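Local coordinates for protein dihydrodipicolinate synthase (Bacillus anthracis, PDB 1XKY) that probably condenses pyruvate with aspartate semialdehyde, the first step committed to the lysine branch of the aspartate pathway, at residues Ser64-Val68 against Leu99-Ala103; Tyr71-Val75 against Ala103-Val108; Asn92-Ile97 against His129-Ile133. All coordinates share one frame; numbering follows the deposited sequence.

From the N terminus, helix 64-78 supplies S64-V68 and then Y71-V75. Helix 93-105 follows, meeting its successor, helix 123-135, through its first turns and its predecessor through its later turns and the turn after it. Interactions 1 and 2 close loops of 30 and 27 residues that carry strand 84-87; interaction 3 closes one of 31 residues holding strand 110-114. The three loops cross one another rather than nest, since their segments alternate. Interactions 1 and 2 share A103, their centres about 8 Å apart; T100 touches I133 between interactions 1 and 3. Together they join three consecutive outer helices of the barrel.

Interaction 1. Residues Ser64-Val68 against Leu99-Ala103; sequences SEEKV and LTKKA
No ring or other flat group of S64-V68 or L99-A103 enters the meeting of L99 with S64, K67 and V68, so between these segments there are neither faces nor edges to assign, and the contact rests on aliphatic carbons and one hydroxyl. It joins two consecutive outer helices of the TIM barrel, 64-78 and 93-105, each following its own barrel strand. The short axes run nearly side by side, with a crossing angle of -29° and a closest approach of 10.5 Å. The register agrees with this: S64 sits across from L99, and V68 from A103, whose CA atoms are 6.2 Å apart.

L99 is the buried centre. With CG anti to the backbone N (chi1 -173°), the leucine reaches toward helix 64-78 and divides its two methyls. CD1 lies 3.8 Å from S64 OG, while CD2 meets the aliphatic shaft of K67, 3.8 Å from K67 CD, the two side chains crossing at about a right angle. The extended K67 chain therefore contributes methylene surface rather than charge. The hydroxyl of Y71, one turn on from K67, also packs on L99 CD2.

K102 serves in a similar way at the margin: its CB touches V68, whereas its amine leads away toward D98, with which it forms a long, weak ion pair. V68 CG2 fits between the two residues of the second helix, 3.8 Å from K102 CB and 4.0 Å from L99 CD1.

Interaction 2. Residues Tyr71-Val75 against Ala103-Val108; sequences YRHVV and ATEVGV
Y71 opens the contact by turning its CB and the CD2-CE2 side of its ring toward the second segment. CB lies 3.8 Å from V106 CG2 and 3.9 Å from V108 CG1, so two valines meet the root of the tyrosine. Farther out, CD2 comes to 3.8 Å from A103 CB. The Y71 side chain also touches V52 of strand 49-52 and A86 of strand 84-87.

R72 follows on the more open flank. Its CG stands anti to the backbone N (chi1 -177°) and the chain bends at chi3, which brings the guanidinium back alongside V106; NH2 is 3.7 Å from V106 CG1. The two side chains cross at about a right angle, and the geometry supports packing against a methyl rather than any polar bond.

The second segment here is the end of barrel helix 93-105 and the turn leading to strand 110-114, the helix-to-strand half of a beta-alpha-beta unit. V106 is the first residue to leave helical angles, and G107 follows with a positive phi of 90°. At these backbone angles a CB would press on the carbonyl O of V106 and lie close to V75 CG1, which is why the turn is made by glycine. G107 N bonds to T104 O (3.2 Å), while the V106 N bond to A103 O is weak.

One helical turn beyond Y71, V75 packs on this turn's backbone. Its CG1 lies 3.6 Å from V106 O, and CG2 reaches both the G107 carbonyl and the V108 side chain, 3.8 Å from V108 CG1.

Interaction 3. Residues Asn92-Ile97 against His129-Ile133; sequences NTHASI and HFKAI
Two successive outer helices of the TIM barrel, 93-105 and 123-135, meet through T93 and H129 at the capped start of the first. Their short axes approach to 9.6 Å at a crossing angle of -28°, close to parallel. T93 OG1 lies in the plane of the H129 ring, at its edge, and forms a hydrogen bond with ND1 of 2.8 Å; either atom could be the donor. The imidazole gets there because CG of H129 is anti to the backbone N (chi1 167°), carrying the ring across toward the threonine. I133 CD1 lies over one ring face, 3.4 Å above the plane and offset toward the rim.

The same isoleucine receives S96, whose CB is 3.6 Å from I133 CD1. S96 OG turns back to its own helix and donates to N92 O (2.8 Å) from above the carbonyl plane, so that this oxygen accepts from both S96 N and S96 OG. S90 N in turn donates to S96 OG. N92 is the N-cap: its OD1 takes an almost straight bond from A95 N (3.0 Å, 177° at the hydrogen). Farther along, I97 packs on the second helix, with CG1 4.1 Å from I133 CG1 and CD1 3.9 Å from A132 O.

A second subunit covers this corner, with its T61 on N92, its L279 on T93 and its P280 on H129, which places the contact beside a subunit interface. Chemically, the edge-on bond at ND1 and the methyl over one face together probably hold the imidazole in this rotation.

Interaction 1. Residues Ser64-Val68 against Leu99-Ala103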
loop_
_atom_site.group_PDB
_atom_site.type_symbol
_atom_site.label_atom_id
_atom_site.label_comp_id
_atom_site.label_asym_id
_atom_site.label_seq_id
_atom_site.Cartn_x
_atom_site.Cartn_y
_atom_site.Cartn_z
ATOM N N SER A 64 16.376 18.249 -24.529
ATOM C CA SER A 64 15.382 18.390 -25.587
ATOM C C SER A 64 16.032 18.251 -26.971
ATOM O O SER A 64 15.464 17.656 -27.878
ATOM C CB SER A 64 14.668 19.736 -25.460
ATOM O OG SER A 64 13.782 19.934 -26.546
ATOM N N GLU A 65 17.241 18.780 -27.098
ATOM C CA GLU A 65 17.992 18.742 -28.349
ATOM C C GLU A 65 18.405 17.307 -28.691
ATOM O O GLU A 65 18.321 16.894 -29.839
ATOM C CB GLU A 65 19.225 19.657 -28.259
ATOM C CG GLU A 65 18.907 21.164 -28.246
ATOM C CD GLU A 65 18.261 21.672 -26.944
ATOM O OE1 GLU A 65 18.543 21.119 -25.852
ATOM O OE2 GLU A 65 17.461 22.638 -27.024
ATOM N N GLU A 66 18.846 16.560 -27.682
ATOM C CA GLU A 66 19.157 15.128 -27.820
ATOM C C GLU A 66 17.939 14.304 -28.243
ATOM O O GLU A 66 18.027 13.454 -29.141
ATOM C CB GLU A 66 19.738 14.587 -26.509
ATOM C CG GLU A 66 21.189 14.980 -26.300
ATOM C CD GLU A 66 21.757 14.529 -24.970
ATOM O OE1 GLU A 66 21.047 14.590 -23.942
ATOM O OE2 GLU A 66 22.937 14.132 -24.959
ATOM N N LYS A 67 16.805 14.575 -27.601
ATOM C CA LYS A 67 15.562 13.896 -27.922
ATOM C C LYS A 67 15.221 14.065 -29.402
ATOM O O LYS A 67 14.993 13.085 -30.088
ATOM C CB LYS A 67 14.418 14.397 -27.034
ATOM C CG LYS A 67 14.542 13.969 -25.582
ATOM C CD LYS A 67 13.445 14.590 -24.733
ATOM C CE LYS A 67 13.584 14.173 -23.292
ATOM N NZ LYS A 67 12.716 14.955 -22.393
ATOM N N VAL A 68 15.221 15.308 -29.879
ATOM C CA VAL A 68 14.844 15.623 -31.263
ATOM C C VAL A 68 15.818 14.994 -32.271
ATOM O O VAL A 68 15.388 14.462 -33.285
ATOM C CB VAL A 68 14.738 17.166 -31.501
ATOM C CG1 VAL A 68 14.502 17.483 -32.992
ATOM C CG2 VAL A 68 13.629 17.779 -30.629
ATOM N N LEU A 99 7.803 20.235 -27.301
ATOM C CA LEU A 99 8.519 19.035 -27.755
ATOM C C LEU A 99 7.673 18.218 -28.735
ATOM O O LEU A 99 8.197 17.588 -29.651
ATOM C CB LEU A 99 8.951 18.175 -26.564
ATOM C CG LEU A 99 9.848 16.968 -26.841
ATOM C CD1 LEU A 99 11.146 17.382 -27.553
ATOM C CD2 LEU A 99 10.156 16.259 -25.556
ATOM N N THR A 100 6.359 18.244 -28.545
ATOM C CA THR A 100 5.440 17.537 -29.429
ATOM C C THR A 100 5.500 18.131 -30.844
ATOM O O THR A 100 5.534 17.378 -31.826
ATOM C CB THR A 100 4.013 17.523 -28.844
ATOM O OG1 THR A 100 4.011 16.750 -27.629
ATOM C CG2 THR A 100 3.013 16.920 -29.813
ATOM N N LYS A 101 5.553 19.464 -30.932
ATOM C CA LYS A 101 5.728 20.167 -32.213
ATOM C C LYS A 101 7.028 19.758 -32.875
ATOM O O LYS A 101 7.052 19.447 -34.053
ATOM C CB LYS A 101 5.756 21.692 -32.035
ATOM C CG LYS A 101 4.552 22.315 -31.342
ATOM C CD LYS A 101 3.408 22.627 -32.281
ATOM C CE LYS A 101 2.253 23.295 -31.542
ATOM N NZ LYS A 101 2.647 24.585 -30.909
ATOM N N LYS A 102 8.113 19.782 -32.105
ATOM C CA LYS A 102 9.425 19.421 -32.618
ATOM C C LYS A 102 9.476 17.980 -33.133
ATOM O O LYS A 102 10.005 17.728 -34.215
ATOM C CB LYS A 102 10.505 19.672 -31.563
ATOM C CG LYS A 102 10.825 21.149 -31.367
ATOM C CD LYS A 102 11.410 21.420 -30.002
ATOM C CE LYS A 102 12.166 22.732 -29.949
ATOM N NZ LYS A 102 11.385 23.845 -30.565
ATOM N N ALA A 103 8.916 17.042 -32.374
ATOM C CA ALA A 103 8.802 15.654 -32.836
ATOM C C ALA A 103 7.976 15.556 -34.125
ATOM O O ALA A 103 8.351 14.840 -35.052
ATOM C CB ALA A 103 8.202 14.770 -31.755
#

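Interaction 2. Residues Tyr71-Val75 against Ala103-Val108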
loop_
_atom_site.group_PDB
_atom_site.type_symbol
_atom_site.label_atom_id
_atom_site.label_comp_id
_atom_site.label_asym_id
_atom_site.label_seq_id
_atom_site.Cartn_x
_atom_site.Cartn_y
_atom_site.Cartn_z
ATOM N N TYR A 71 14.923 11.288 -32.235
ATOM C CA TYR A 71 13.693 11.047 -32.998
ATOM C C TYR A 71 14.001 11.049 -34.496
ATOM O O TYR A 71 13.572 10.153 -35.235
ATOM C CB TYR A 71 12.614 12.116 -32.751
ATOM C CG TYR A 71 12.178 12.347 -31.318
ATOM C CD1 TYR A 71 12.235 11.334 -30.351
ATOM C CD2 TYR A 71 11.671 13.587 -30.937
ATOM C CE1 TYR A 71 11.830 11.579 -29.033
ATOM C CE2 TYR A 71 11.254 13.834 -29.634
ATOM C CZ TYR A 71 11.334 12.834 -28.685
ATOM O OH TYR A 71 10.922 13.108 -27.389
ATOM N N ARG A 72 14.734 12.075 -34.928
ATOM C CA ARG A 72 15.043 12.269 -36.340
ATOM C C ARG A 72 15.830 11.084 -36.903
ATOM O O ARG A 72 15.527 10.596 -37.984
ATOM C CB ARG A 72 15.818 13.574 -36.532
ATOM C CG ARG A 72 16.134 13.908 -37.966
ATOM C CD ARG A 72 17.124 15.059 -38.065
ATOM N NE ARG A 72 16.512 16.343 -37.723
ATOM C CZ ARG A 72 16.759 17.058 -36.627
ATOM N NH1 ARG A 72 17.631 16.646 -35.706
ATOM N NH2 ARG A 72 16.125 18.214 -36.450
ATOM N N HIS A 73 16.823 10.619 -36.157
ATOM C CA HIS A 73 17.623 9.483 -36.599
ATOM C C HIS A 73 16.805 8.194 -36.696
ATOM O O HIS A 73 16.920 7.442 -37.667
ATOM C CB HIS A 73 18.796 9.258 -35.658
ATOM C CG HIS A 73 19.671 8.116 -36.070
ATOM N ND1 HIS A 73 20.521 8.192 -37.150
ATOM C CD2 HIS A 73 19.810 6.866 -35.567
ATOM C CE1 HIS A 73 21.164 7.045 -37.282
ATOM N NE2 HIS A 73 20.747 6.221 -36.337
ATOM N N VAL A 74 15.976 7.947 -35.686
ATOM C CA VAL A 74 15.155 6.750 -35.662
ATOM C C VAL A 74 14.128 6.778 -36.800
ATOM O O VAL A 74 13.892 5.758 -37.446
ATOM C CB VAL A 74 14.468 6.552 -34.280
ATOM C CG1 VAL A 74 13.520 5.368 -34.315
ATOM C CG2 VAL A 74 15.522 6.375 -33.177
ATOM N N VAL A 75 13.535 7.938 -37.059
ATOM C CA VAL A 75 12.646 8.094 -38.210
ATOM C C VAL A 75 13.374 7.724 -39.513
ATOM O O VAL A 75 12.829 7.010 -40.357
ATOM C CB VAL A 75 12.070 9.546 -38.280
ATOM C CG1 VAL A 75 11.511 9.874 -39.672
ATOM C CG2 VAL A 75 11.006 9.739 -37.209
ATOM N N ALA A 103 8.916 17.042 -32.374
ATOM C CA ALA A 103 8.802 15.654 -32.836
ATOM C C ALA A 103 7.976 15.556 -34.125
ATOM O O ALA A 103 8.351 14.840 -35.052
ATOM C CB ALA A 103 8.202 14.770 -31.755
ATOM N N THR A 104 6.865 16.288 -34.186
ATOM C CA THR A 104 6.012 16.275 -35.373
ATOM C C THR A 104 6.801 16.757 -36.599
ATOM O O THR A 104 6.695 16.178 -37.685
ATOM C CB THR A 104 4.756 17.160 -35.176
ATOM O OG1 THR A 104 3.968 16.640 -34.102
ATOM C CG2 THR A 104 3.901 17.216 -36.440
ATOM N N GLU A 105 7.602 17.804 -36.401
ATOM C CA GLU A 105 8.416 18.392 -37.462
ATOM C C GLU A 105 9.475 17.457 -38.048
ATOM O O GLU A 105 9.828 17.596 -39.218
ATOM C CB GLU A 105 9.111 19.654 -36.956
ATOM C CG GLU A 105 8.199 20.843 -36.738
ATOM C CD GLU A 105 8.883 21.960 -35.948
ATOM O OE1 GLU A 105 10.079 21.814 -35.604
ATOM O OE2 GLU A 105 8.227 22.987 -35.675
ATOM N N VAL A 106 9.997 16.526 -37.251
ATOM C CA VAL A 106 10.990 15.565 -37.762
ATOM C C VAL A 106 10.397 14.235 -38.229
ATOM O O VAL A 106 11.144 13.297 -38.507
ATOM C CB VAL A 106 12.158 15.310 -36.758
ATOM C CG1 VAL A 106 12.807 16.621 -36.359
ATOM C CG2 VAL A 106 11.695 14.521 -35.530
ATOM N N GLY A 107 9.072 14.147 -38.304
ATOM C CA GLY A 107 8.409 13.053 -39.011
ATOM C C GLY A 107 8.063 11.793 -38.237
ATOM O O GLY A 107 7.869 10.730 -38.841
ATOM N N VAL A 108 7.965 11.888 -36.912
ATOM C CA VAL A 108 7.501 10.736 -36.129
ATOM C C VAL A 108 6.030 10.471 -36.489
ATOM O O VAL A 108 5.354 11.326 -37.065
ATOM C CB VAL A 108 7.664 10.929 -34.595
ATOM C CG1 VAL A 108 9.112 11.235 -34.236
ATOM C CG2 VAL A 108 6.716 12.013 -34.052
#

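Interaction 3. Residues Asn92-Ile97 against His129-Ile133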
loop_
_atom_site.group_PDB
_atom_site.type_symbol
_atom_site.label_atom_id
_atom_site.label_comp_id
_atom_site.label_asym_id
_atom_site.label_seq_id
_atom_site.Cartn_x
_atom_site.Cartn_y
_atom_site.Cartn_z
ATOM N N ASN A 92 5.118 19.073 -17.462
ATOM C CA ASN A 92 4.973 20.490 -17.789
ATOM C C ASN A 92 4.226 20.569 -19.124
ATOM O O ASN A 92 4.747 20.159 -20.170
ATOM C CB ASN A 92 6.367 21.131 -17.889
ATOM C CG ASN A 92 6.343 22.595 -18.349
ATOM O OD1 ASN A 92 5.429 23.038 -19.030
ATOM N ND2 ASN A 92 7.389 23.334 -18.003
ATOM N N THR A 93 3.004 21.093 -19.095
ATOM C CA THR A 93 2.139 21.083 -20.289
ATOM C C THR A 93 2.708 21.929 -21.441
ATOM O O THR A 93 2.749 21.483 -22.596
ATOM C CB THR A 93 0.696 21.553 -19.944
ATOM O OG1 THR A 93 0.204 20.818 -18.811
ATOM C CG2 THR A 93 -0.238 21.328 -21.118
ATOM N N HIS A 94 3.168 23.137 -21.112
ATOM C CA HIS A 94 3.756 24.038 -22.106
ATOM C C HIS A 94 4.971 23.393 -22.792
ATOM O O HIS A 94 5.071 23.394 -24.022
ATOM C CB HIS A 94 4.153 25.366 -21.448
ATOM C CG HIS A 94 4.653 26.393 -22.415
ATOM N ND1 HIS A 94 3.809 27.215 -23.131
ATOM C CD2 HIS A 94 5.910 26.723 -22.792
ATOM C CE1 HIS A 94 4.526 28.011 -23.903
ATOM N NE2 HIS A 94 5.803 27.729 -23.720
ATOM N N ALA A 95 5.876 22.834 -21.995
ATOM C CA ALA A 95 7.059 22.167 -22.537
ATOM C C ALA A 95 6.667 20.958 -23.388
ATOM O O ALA A 95 7.290 20.700 -24.414
ATOM C CB ALA A 95 8.011 21.753 -21.418
ATOM N N SER A 96 5.624 20.244 -22.967
ATOM C CA SER A 96 5.149 19.059 -23.685
ATOM C C SER A 96 4.611 19.415 -25.072
ATOM O O SER A 96 4.861 18.690 -26.039
ATOM C CB SER A 96 4.091 18.306 -22.867
ATOM O OG SER A 96 4.619 17.821 -21.643
ATOM N N ILE A 97 3.879 20.522 -25.167
ATOM C CA ILE A 97 3.444 21.060 -26.461
ATOM C C ILE A 97 4.651 21.411 -27.350
ATOM O O ILE A 97 4.700 21.024 -28.515
ATOM C CB ILE A 97 2.509 22.286 -26.275
ATOM C CG1 ILE A 97 1.136 21.813 -25.770
ATOM C CG2 ILE A 97 2.375 23.080 -27.579
ATOM C CD1 ILE A 97 0.251 22.908 -25.203
ATOM N N HIS A 129 -4.453 18.719 -19.499
ATOM C CA HIS A 129 -3.064 18.547 -19.929
ATOM C C HIS A 129 -3.007 17.784 -21.252
ATOM O O HIS A 129 -2.452 18.277 -22.233
ATOM C CB HIS A 129 -2.295 17.834 -18.804
ATOM C CG HIS A 129 -0.947 17.304 -19.185
ATOM N ND1 HIS A 129 0.197 18.076 -19.147
ATOM C CD2 HIS A 129 -0.550 16.056 -19.531
ATOM C CE1 HIS A 129 1.237 17.327 -19.478
ATOM N NE2 HIS A 129 0.811 16.099 -19.720
ATOM N N PHE A 130 -3.607 16.597 -21.272
ATOM C CA PHE A 130 -3.570 15.719 -22.444
ATOM C C PHE A 130 -4.350 16.319 -23.613
ATOM O O PHE A 130 -3.913 16.254 -24.756
ATOM C CB PHE A 130 -4.134 14.340 -22.095
ATOM C CG PHE A 130 -3.241 13.516 -21.193
ATOM C CD1 PHE A 130 -1.916 13.278 -21.529
ATOM C CD2 PHE A 130 -3.743 12.947 -20.026
ATOM C CE1 PHE A 130 -1.100 12.493 -20.712
ATOM C CE2 PHE A 130 -2.932 12.167 -19.201
ATOM C CZ PHE A 130 -1.616 11.934 -19.548
ATOM N N LYS A 131 -5.505 16.912 -23.312
ATOM C CA LYS A 131 -6.315 17.601 -24.320
ATOM C C LYS A 131 -5.531 18.707 -25.027
ATOM O O LYS A 131 -5.553 18.795 -26.257
ATOM C CB LYS A 131 -7.590 18.171 -23.678
ATOM C CG LYS A 131 -8.508 18.932 -24.640
ATOM C CD LYS A 131 -9.839 19.224 -23.984
ATOM C CE LYS A 131 -10.797 19.920 -24.931
ATOM N NZ LYS A 131 -10.421 21.338 -25.122
ATOM N N ALA A 132 -4.839 19.539 -24.252
ATOM C CA ALA A 132 -4.053 20.644 -24.805
ATOM C C ALA A 132 -2.888 20.182 -25.689
ATOM O O ALA A 132 -2.611 20.791 -26.724
ATOM C CB ALA A 132 -3.529 21.535 -23.682
ATOM N N ILE A 133 -2.196 19.121 -25.276
ATOM C CA ILE A 133 -1.075 18.593 -26.059
ATOM C C ILE A 133 -1.610 17.979 -27.349
ATOM O O ILE A 133 -1.103 18.271 -28.432
ATOM C CB ILE A 133 -0.225 17.559 -25.272
ATOM C CG1 ILE A 133 0.344 18.182 -23.998
ATOM C CG2 ILE A 133 0.928 17.003 -26.151
ATOM C CD1 ILE A 133 0.694 17.158 -22.937
#